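Local coordinates for MW1564 protein (Staphylococcus aureus, PDB 3NTV), which is a putative caffeoyl-CoA O-methyltransferase with a Rossmann fold, and probably transfers a methyl group from S-adenosylmethionine to a hydroxyl of its substrate, at residues A[38-43]-A[116-121]; A[52-57]-A[82-87]. All coordinates share one frame; numbering follows the deposited sequence. Where two conformers were deposited one is given.

Contact 1 (A[38-43]-A[116-121])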
ATOM      1  N   SER A  38      -4.101  16.816  -9.080  1.00 47.38           N
ATOM      2  CA  SER A  38      -5.464  17.333  -9.186  1.00 46.85           C
ATOM      3  C   SER A  38      -5.420  18.842  -8.890  1.00 49.69           C
ATOM      4  O   SER A  38      -4.385  19.342  -8.440  1.00 49.08           O
ATOM      5  CB  SER A  38      -6.397  16.604  -8.216  1.00 50.19           C
ATOM      6  OG  SER A  38      -5.960  16.695  -6.870  1.00 56.15           O
ATOM      7  N   SER A  39      -6.522  19.569  -9.168  1.00 45.35           N
ATOM      8  CA  SER A  39      -6.630  21.016  -8.923  1.00 44.37           C
ATOM      9  C   SER A  39      -6.419  21.389  -7.443  1.00 44.92           C
ATOM     10  O   SER A  39      -5.871  22.454  -7.153  1.00 44.77           O
ATOM     11  CB  SER A  39      -7.979  21.547  -9.407  1.00 47.81           C
ATOM     12  OG  SER A  39      -9.055  20.734  -8.965  1.00 56.12           O
ATOM     13  N   ILE A  40      -6.818  20.495  -6.522  1.00 38.98           N
ATOM     14  CA  ILE A  40      -6.694  20.705  -5.074  1.00 37.62           C
ATOM     15  C   ILE A  40      -5.268  20.582  -4.499  1.00 37.07           C
ATOM     16  O   ILE A  40      -5.027  21.027  -3.373  1.00 35.48           O
ATOM     17  CB  ILE A  40      -7.780  19.985  -4.227  1.00 40.65           C
ATOM     18  CG1 ILE A  40      -7.853  18.459  -4.503  1.00 40.88           C
ATOM     19  CG2 ILE A  40      -9.147  20.699  -4.340  1.00 41.09           C
ATOM     20  CD1 ILE A  40      -8.972  17.946  -5.478  1.00 45.05           C
ATOM     21  N   GLU A  41      -4.322  20.034  -5.281  1.00 32.23           N
ATOM     22  CA  GLU A  41      -2.921  19.892  -4.856  1.00 32.00           C
ATOM     23  C   GLU A  41      -2.280  21.226  -4.451  1.00 38.45           C
ATOM     24  O   GLU A  41      -1.408  21.252  -3.583  1.00 38.29           O
ATOM     25  CB  GLU A  41      -2.092  19.145  -5.920  1.00 32.68           C
ATOM     26  CG  GLU A  41      -0.803  18.516  -5.395  1.00 35.58           C
ATOM     27  CD  GLU A  41      -0.903  17.610  -4.178  1.00 45.37           C
ATOM     28  OE1 GLU A  41      -1.954  16.955  -3.984  1.00 41.54           O
ATOM     29  OE2 GLU A  41       0.097  17.532  -3.430  1.00 31.36           O
ATOM     30  N   VAL A  42      -2.784  22.344  -5.014  1.00 36.84           N
ATOM     31  CA  VAL A  42      -2.350  23.711  -4.708  1.00 36.82           C
ATOM     32  C   VAL A  42      -2.470  24.020  -3.194  1.00 38.90           C
ATOM     33  O   VAL A  42      -1.688  24.818  -2.679  1.00 37.92           O
ATOM     34  CB  VAL A  42      -3.110  24.738  -5.599  1.00 41.59           C
ATOM     35  CG1 VAL A  42      -2.604  26.161  -5.374  1.00 41.66           C
ATOM     36  CG2 VAL A  42      -2.995  24.366  -7.076  1.00 41.71           C
ATOM     37  N   LEU A  43      -3.400  23.344  -2.475  1.00 34.45           N
ATOM     38  CA  LEU A  43      -3.590  23.536  -1.032  1.00 34.08           C
ATOM     39  C   LEU A  43      -2.458  22.992  -0.149  1.00 35.99           C
ATOM     40  O   LEU A  43      -2.363  23.396   1.011  1.00 35.51           O
ATOM     41  CB  LEU A  43      -4.945  23.004  -0.559  1.00 34.45           C
ATOM     42  CG  LEU A  43      -6.167  23.753  -1.084  1.00 39.21           C
ATOM     43  CD1 LEU A  43      -7.377  22.888  -1.008  1.00 38.67           C
ATOM     44  CD2 LEU A  43      -6.398  25.068  -0.318  1.00 41.77           C
ATOM     45  N   ALA A 116     -16.527  25.044  -0.635  1.00 19.44           N
ATOM     46  CA  ALA A 116     -17.254  26.040  -1.431  1.00 19.74           C
ATOM     47  C   ALA A 116     -16.422  26.435  -2.653  1.00 24.34           C
ATOM     48  O   ALA A 116     -16.938  26.374  -3.771  1.00 24.50           O
ATOM     49  CB  ALA A 116     -17.565  27.276  -0.585  1.00 21.03           C
ATOM     50  N   THR A 117     -15.136  26.790  -2.442  1.00 22.61           N
ATOM     51  CA  THR A 117     -14.203  27.232  -3.493  1.00 22.95           C
ATOM     52  C   THR A 117     -14.045  26.197  -4.604  1.00 26.40           C
ATOM     53  O   THR A 117     -14.121  26.543  -5.789  1.00 27.43           O
ATOM     54  CB  THR A 117     -12.858  27.635  -2.864  1.00 30.34           C
ATOM     55  OG1 THR A 117     -13.071  28.685  -1.927  1.00 32.14           O
ATOM     56  CG2 THR A 117     -11.809  28.046  -3.893  1.00 32.57           C
ATOM     57  N   TYR A 118     -13.869  24.923  -4.212  1.00 20.85           N
ATOM     58  CA  TYR A 118     -13.640  23.822  -5.146  1.00 19.70           C
ATOM     59  C   TYR A 118     -14.884  23.036  -5.555  1.00 21.69           C
ATOM     60  O   TYR A 118     -14.784  22.060  -6.308  1.00 21.10           O
ATOM     61  CB  TYR A 118     -12.474  22.936  -4.656  1.00 20.28           C
ATOM     62  CG  TYR A 118     -11.170  23.705  -4.548  1.00 24.01           C
ATOM     63  CD1 TYR A 118     -10.350  23.882  -5.658  1.00 28.03           C
ATOM     64  CD2 TYR A 118     -10.806  24.333  -3.365  1.00 24.65           C
ATOM     65  CE1 TYR A 118      -9.164  24.612  -5.573  1.00 31.00           C
ATOM     66  CE2 TYR A 118      -9.627  25.076  -3.268  1.00 26.49           C
ATOM     67  CZ  TYR A 118      -8.819  25.227  -4.380  1.00 35.58           C
ATOM     68  OH  TYR A 118      -7.657  25.957  -4.285  1.00 36.55           O
ATOM     69  N   HIS A 119     -16.076  23.503  -5.128  1.00 19.06           N
ATOM     70  CA  HIS A 119     -17.369  22.939  -5.549  1.00 19.88           C
ATOM     71  C   HIS A 119     -17.583  21.483  -5.116  1.00 21.18           C
ATOM     72  O   HIS A 119     -18.069  20.682  -5.899  1.00 20.29           O
ATOM     73  CB  HIS A 119     -17.566  23.114  -7.088  1.00 21.77           C
ATOM     74  CG  HIS A 119     -17.226  24.504  -7.556  1.00 26.16           C
ATOM     75  ND1 HIS A 119     -17.981  25.594  -7.173  1.00 28.92           N
ATOM     76  CD2 HIS A 119     -16.192  24.934  -8.320  1.00 29.03           C
ATOM     77  CE1 HIS A 119     -17.401  26.653  -7.727  1.00 28.91           C
ATOM     78  NE2 HIS A 119     -16.320  26.307  -8.428  1.00 28.98           N
ATOM     79  N   PHE A 120     -17.228  21.156  -3.861  1.00 16.04           N
ATOM     80  CA  PHE A 120     -17.409  19.801  -3.345  1.00 14.97           C
ATOM     81  C   PHE A 120     -18.467  19.701  -2.252  1.00 17.43           C
ATOM     82  O   PHE A 120     -18.561  18.643  -1.652  1.00 17.33           O
ATOM     83  CB  PHE A 120     -16.078  19.232  -2.827  1.00 15.69           C
ATOM     84  CG  PHE A 120     -15.150  18.786  -3.926  1.00 16.48           C
ATOM     85  CD1 PHE A 120     -15.426  17.640  -4.668  1.00 20.79           C
ATOM     86  CD2 PHE A 120     -13.990  19.499  -4.206  1.00 19.25           C
ATOM     87  CE1 PHE A 120     -14.542  17.207  -5.665  1.00 22.88           C
ATOM     88  CE2 PHE A 120     -13.100  19.056  -5.188  1.00 21.76           C
ATOM     89  CZ  PHE A 120     -13.392  17.926  -5.917  1.00 21.25           C
ATOM     90  N   GLU A 121     -19.292  20.762  -2.023  1.00 16.09           N
ATOM     91  CA  GLU A 121     -20.278  20.753  -0.932  1.00 14.34           C
ATOM     92  C   GLU A 121     -21.387  19.707  -1.046  1.00 15.62           C
ATOM     93  O   GLU A 121     -21.984  19.360  -0.020  1.00 15.90           O
ATOM     94  CB  GLU A 121     -20.887  22.140  -0.673  1.00 15.66           C
ATOM     95  CG  GLU A 121     -19.897  23.202  -0.224  1.00 20.16           C
ATOM     96  CD  GLU A 121     -20.442  24.609  -0.422  1.00 31.31           C
ATOM     97  OE1 GLU A 121     -20.913  24.910  -1.540  1.00 28.94           O
ATOM     98  OE2 GLU A 121     -20.426  25.401   0.547  1.00 27.27           O
TER

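Contact 2 (A[52-57]-A[82-87]). With SO4 (sulfate ion), chain C.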
ATOM      1  N   VAL A  52      -0.183  23.715   9.160  1.00 41.84           N
ATOM      2  CA  VAL A  52      -1.409  22.944   9.088  1.00 40.71           C
ATOM      3  C   VAL A  52      -1.004  21.533   8.655  1.00 41.91           C
ATOM      4  O   VAL A  52      -0.372  21.374   7.610  1.00 41.00           O
ATOM      5  CB  VAL A  52      -2.466  23.576   8.137  1.00 44.88           C
ATOM      6  CG1 VAL A  52      -3.747  22.769   8.157  1.00 44.58           C
ATOM      7  CG2 VAL A  52      -2.757  25.029   8.504  1.00 44.78           C
ATOM      8  N   PRO A  53      -1.294  20.498   9.452  1.00 37.42           N
ATOM      9  CA  PRO A  53      -0.896  19.150   9.022  1.00 36.59           C
ATOM     10  C   PRO A  53      -1.834  18.618   7.935  1.00 33.67           C
ATOM     11  O   PRO A  53      -3.040  18.684   8.114  1.00 32.46           O
ATOM     12  CB  PRO A  53      -1.011  18.326  10.308  1.00 38.70           C
ATOM     13  CG  PRO A  53      -2.077  19.009  11.103  1.00 43.82           C
ATOM     14  CD  PRO A  53      -2.036  20.471  10.732  1.00 39.10           C
ATOM     15  N   ILE A  54      -1.303  18.169   6.802  1.00 27.79           N
ATOM     16  CA  ILE A  54      -2.143  17.522   5.780  1.00 25.08           C
ATOM     17  C   ILE A  54      -1.594  16.130   5.551  1.00 23.82           C
ATOM     18  O   ILE A  54      -0.423  15.889   5.834  1.00 22.32           O
ATOM     19  CB  ILE A  54      -2.501  18.280   4.463  1.00 29.88           C
ATOM     20  CG1 ILE A  54      -1.279  18.555   3.561  1.00 31.94           C
ATOM     21  CG2 ILE A  54      -3.380  19.523   4.731  1.00 31.84           C
ATOM     22  CD1 ILE A  54      -1.591  18.728   2.091  1.00 35.87           C
ATOM     23  N   VAL A  55      -2.443  15.212   5.062  1.00 17.90           N
ATOM     24  CA  VAL A  55      -2.047  13.833   4.766  0.50 17.07           C
ATOM     25  C   VAL A  55      -0.855  13.854   3.781  1.00 19.54           C
ATOM     26  O   VAL A  55      -0.855  14.664   2.852  1.00 20.16           O
ATOM     27  CB  VAL A  55      -3.267  13.052   4.191  0.50 20.26           C
ATOM     28  CG1 VAL A  55      -2.898  11.617   3.817  0.50 19.86           C
ATOM     29  CG2 VAL A  55      -4.433  13.067   5.183  0.50 20.20           C
ATOM     30  N   ASP A  56       0.131  12.961   3.966  1.00 18.08           N
ATOM     31  CA  ASP A  56       1.264  12.926   3.050  1.00 17.36           C
ATOM     32  C   ASP A  56       0.873  12.440   1.662  1.00 20.45           C
ATOM     33  O   ASP A  56      -0.055  11.638   1.507  1.00 18.45           O
ATOM     34  CB  ASP A  56       2.427  12.136   3.622  1.00 18.50           C
ATOM     35  CG  ASP A  56       3.055  12.834   4.812  1.00 33.17           C
ATOM     36  OD1 ASP A  56       3.641  13.921   4.621  1.00 37.29           O
ATOM     37  OD2 ASP A  56       2.885  12.345   5.939  1.00 35.30           O
ATOM     38  N   ARG A  57       1.556  12.966   0.644  1.00 17.89           N
ATOM     39  CA  ARG A  57       1.253  12.654  -0.740  1.00 16.81           C
ATOM     40  C   ARG A  57       1.237  11.166  -1.099  1.00 18.18           C
ATOM     41  O   ARG A  57       0.287  10.710  -1.735  1.00 18.59           O
ATOM     42  CB  ARG A  57       2.179  13.428  -1.694  1.00 20.14           C
ATOM     43  CG  ARG A  57       1.860  13.182  -3.171  1.00 22.26           C
ATOM     44  CD  ARG A  57       0.486  13.745  -3.567  1.00 26.24           C
ATOM     45  NE  ARG A  57       0.123  13.384  -4.938  1.00 25.48           N
ATOM     46  CZ  ARG A  57       0.431  14.099  -6.012  1.00 33.55           C
ATOM     47  NH1 ARG A  57       1.123  15.226  -5.894  1.00 23.74           N
ATOM     48  NH2 ARG A  57       0.073  13.679  -7.216  1.00 25.34           N
ATOM     49  N   ILE A  82      -7.771  20.904   6.570  1.00 26.33           N
ATOM     50  CA  ILE A  82      -8.375  21.871   5.649  1.00 25.66           C
ATOM     51  C   ILE A  82      -9.351  21.249   4.621  1.00 26.54           C
ATOM     52  O   ILE A  82      -9.703  21.925   3.657  1.00 25.40           O
ATOM     53  CB  ILE A  82      -7.259  22.692   4.925  1.00 28.96           C
ATOM     54  CG1 ILE A  82      -6.357  21.794   4.022  1.00 29.71           C
ATOM     55  CG2 ILE A  82      -6.464  23.563   5.903  1.00 32.92           C
ATOM     56  CD1 ILE A  82      -5.272  22.521   3.145  1.00 31.74           C
ATOM     57  N   GLY A  83      -9.733  19.986   4.810  1.00 22.52           N
ATOM     58  CA  GLY A  83     -10.612  19.285   3.868  1.00 21.20           C
ATOM     59  C   GLY A  83      -9.859  18.715   2.677  1.00 20.81           C
ATOM     60  O   GLY A  83     -10.464  18.258   1.708  1.00 19.70           O
ATOM     61  N   TYR A  84      -8.517  18.722   2.742  1.00 18.79           N
ATOM     62  CA  TYR A  84      -7.691  18.249   1.636  1.00 16.88           C
ATOM     63  C   TYR A  84      -7.949  16.777   1.299  1.00 19.03           C
ATOM     64  O   TYR A  84      -8.235  16.455   0.141  1.00 19.56           O
ATOM     65  CB  TYR A  84      -6.212  18.544   1.945  1.00 17.92           C
ATOM     66  CG  TYR A  84      -5.234  17.893   1.003  1.00 21.10           C
ATOM     67  CD1 TYR A  84      -4.873  18.507  -0.191  1.00 23.93           C
ATOM     68  CD2 TYR A  84      -4.623  16.685   1.330  1.00 21.59           C
ATOM     69  CE1 TYR A  84      -3.947  17.915  -1.053  1.00 24.94           C
ATOM     70  CE2 TYR A  84      -3.703  16.085   0.480  1.00 22.27           C
ATOM     71  CZ  TYR A  84      -3.367  16.703  -0.714  1.00 27.04           C
ATOM     72  OH  TYR A  84      -2.431  16.115  -1.527  1.00 27.62           O
ATOM     73  N   SER A  85      -7.895  15.877   2.298  1.00 17.51           N
ATOM     74  CA  SER A  85      -8.127  14.474   1.959  1.00 16.86           C
ATOM     75  C   SER A  85      -9.546  14.225   1.485  1.00 18.02           C
ATOM     76  O   SER A  85      -9.720  13.446   0.542  1.00 17.16           O
ATOM     77  CB  SER A  85      -7.768  13.540   3.112  1.00 18.73           C
ATOM     78  OG  SER A  85      -8.587  13.855   4.221  1.00 23.32           O
ATOM     79  N   SER A  86     -10.539  14.903   2.112  1.00 15.53           N
ATOM     80  CA  SER A  86     -11.961  14.777   1.755  0.50 15.16           C
ATOM     81  C   SER A  86     -12.170  15.094   0.279  1.00 17.79           C
ATOM     82  O   SER A  86     -12.781  14.323  -0.440  1.00 16.50           O
ATOM     83  CB  SER A  86     -12.811  15.739   2.579  0.50 18.05           C
ATOM     84  OG  SER A  86     -12.543  15.622   3.962  0.50 26.60           O
HETATM   85  N   MSE A  87     -11.619  16.227  -0.172  1.00 15.52           N
HETATM   86  CA  MSE A  87     -11.769  16.639  -1.571  1.00 14.14           C
HETATM   87  C   MSE A  87     -10.986  15.743  -2.518  1.00 17.21           C
HETATM   88  O   MSE A  87     -11.486  15.406  -3.582  1.00 17.37           O
HETATM   89  CB  MSE A  87     -11.379  18.096  -1.754  1.00 15.19           C
HETATM   90  CG  MSE A  87     -12.306  19.029  -0.992  1.00 19.50           C
HETATM   91 SE   MSE A  87     -11.868  20.902  -1.296  0.70 24.58          SE
HETATM   92  CE  MSE A  87     -10.180  20.919  -0.462  1.00 22.40           C
TER
HETATM   93  S   SO4 C 233      -6.516  16.944   5.484  1.00 28.49           S
HETATM   94  O1  SO4 C 233      -7.671  16.163   4.981  1.00 32.66           O
HETATM   95  O2  SO4 C 233      -6.775  18.347   5.201  1.00 30.04           O
HETATM   96  O3  SO4 C 233      -6.404  16.738   6.951  1.00 33.71           O
HETATM   97  O4  SO4 C 233      -5.298  16.396   4.858  1.00 33.36           O

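Contact 1 (A[38-43]-A[116-121])
I40 and L43 pack against Y118 in an apolar contact near the surface of the chain. The loop between helices 22-33 and 43-49 here meets the turn that ends helix 105-117. The two segments bury 227 Å² between them, and most of the meeting is made by Y118. The methyl CG2 of I40 lies over one face of the Y118 ring as a CH-pi contact, 3.9 Å from the ring centroid. It is displaced toward the CG side of the ring, with I40 CG2 at 3.6 Å from Y118 CG. The side chains of I40 and Y118 run antiparallel past one another. T117 CG2 lies over the other face, so the ring is held between two methyl groups. L43 points back against Y118 and meets the outer half of its ring, with L43 CD1 at 3.9 Å from Y118 CE2. The other branch of I40 runs elsewhere. With chi1 near 55°, I40 sends CG1 and CD1 away from the Y118 face and toward F120, and I40 CD1 approaches F120 CE2 at 4.3 Å. In this way I40 touches both aromatic residues. Helix 84-90 lies behind the contact and ties it to the core. Across the interface the meeting is apolar; the backbone bonds of the loop are local, such as L43 N to I40 O at 3.0 Å. The turn after the helix places the two rings. H119 has positive phi and is the C-prime residue, with H119 N bonded to A116 O at 3.3 Å and F120 N paired with L115 O. This is a Schellman motif, here closing a helix of a Rossmann-fold methyltransferase.

Contact 2 (A[52-57]-A[82-87])
I54 lies over the ring of Y84, where the loop before helix 57-70 meets the N-terminal turn of helix 84-90 in the Rossmann fold. I82 and G83 end the glycine-rich loop that follows strand 74-78, which in this family binds S-adenosylmethionine and probably does so here. The I54 side chain runs roughly perpendicular to that of Y84. I54 CD1 sits above the ring centre, 3.6 Å from the centroid and 7° off the normal, a nearly axial CH-pi contact. The Y84 ring reaches this methyl because CG is anti to the backbone N (chi1 170°). The Y84 hydroxyl has its partners outside the two segments, E41 and R44. The other branch of I54 turns to I82, with I54 CG2 at 3.8 Å from I82 CG1. I82 CG2 in turn meets V52 CG1 at 3.6 Å, which extends the apolar strip.

A sulfate ion, probably from the crystallisation liquor, lies between the segments. Its oxygens take backbone N-H groups from both sides: V55 on one, and I82, Y84 and S85 on the other, with A81 N adding another. G83 is the N-cap residue, so the anion sits by the start of the helix, where the helix dipole would probably favour a negative charge. Sulfate O4 also lies at the edge of the Y84 ring, near its plane. The S85 backbone N gives a short bond to sulfate O1, 2.7 Å long at 161°.

How the contacts relate
Contacts 1 and 2 have centres about 11 Å apart and meet directly. E41, in the 38-43 loop of contact 1, reaches into contact 2, where E41 OE1 lies 2.6 Å from Y84 OH, a probable hydrogen bond. E41 OE2 also forms a long, weak ion pair with R57 NH1, and R57 has its stronger partner in D61. A second bridge is apolar: L43 CD1 packs on the selenomethionine M87 CE at 3.5 Å, and F120 CD2 on M87 CG at 3.7 Å. Helix 84-90 is thus shared by both. The sulfate of contact 2 sits on the glycine-rich loop, where the cofactor probably binds. Contact 1 makes no bond to this ion and lies nearer the surface.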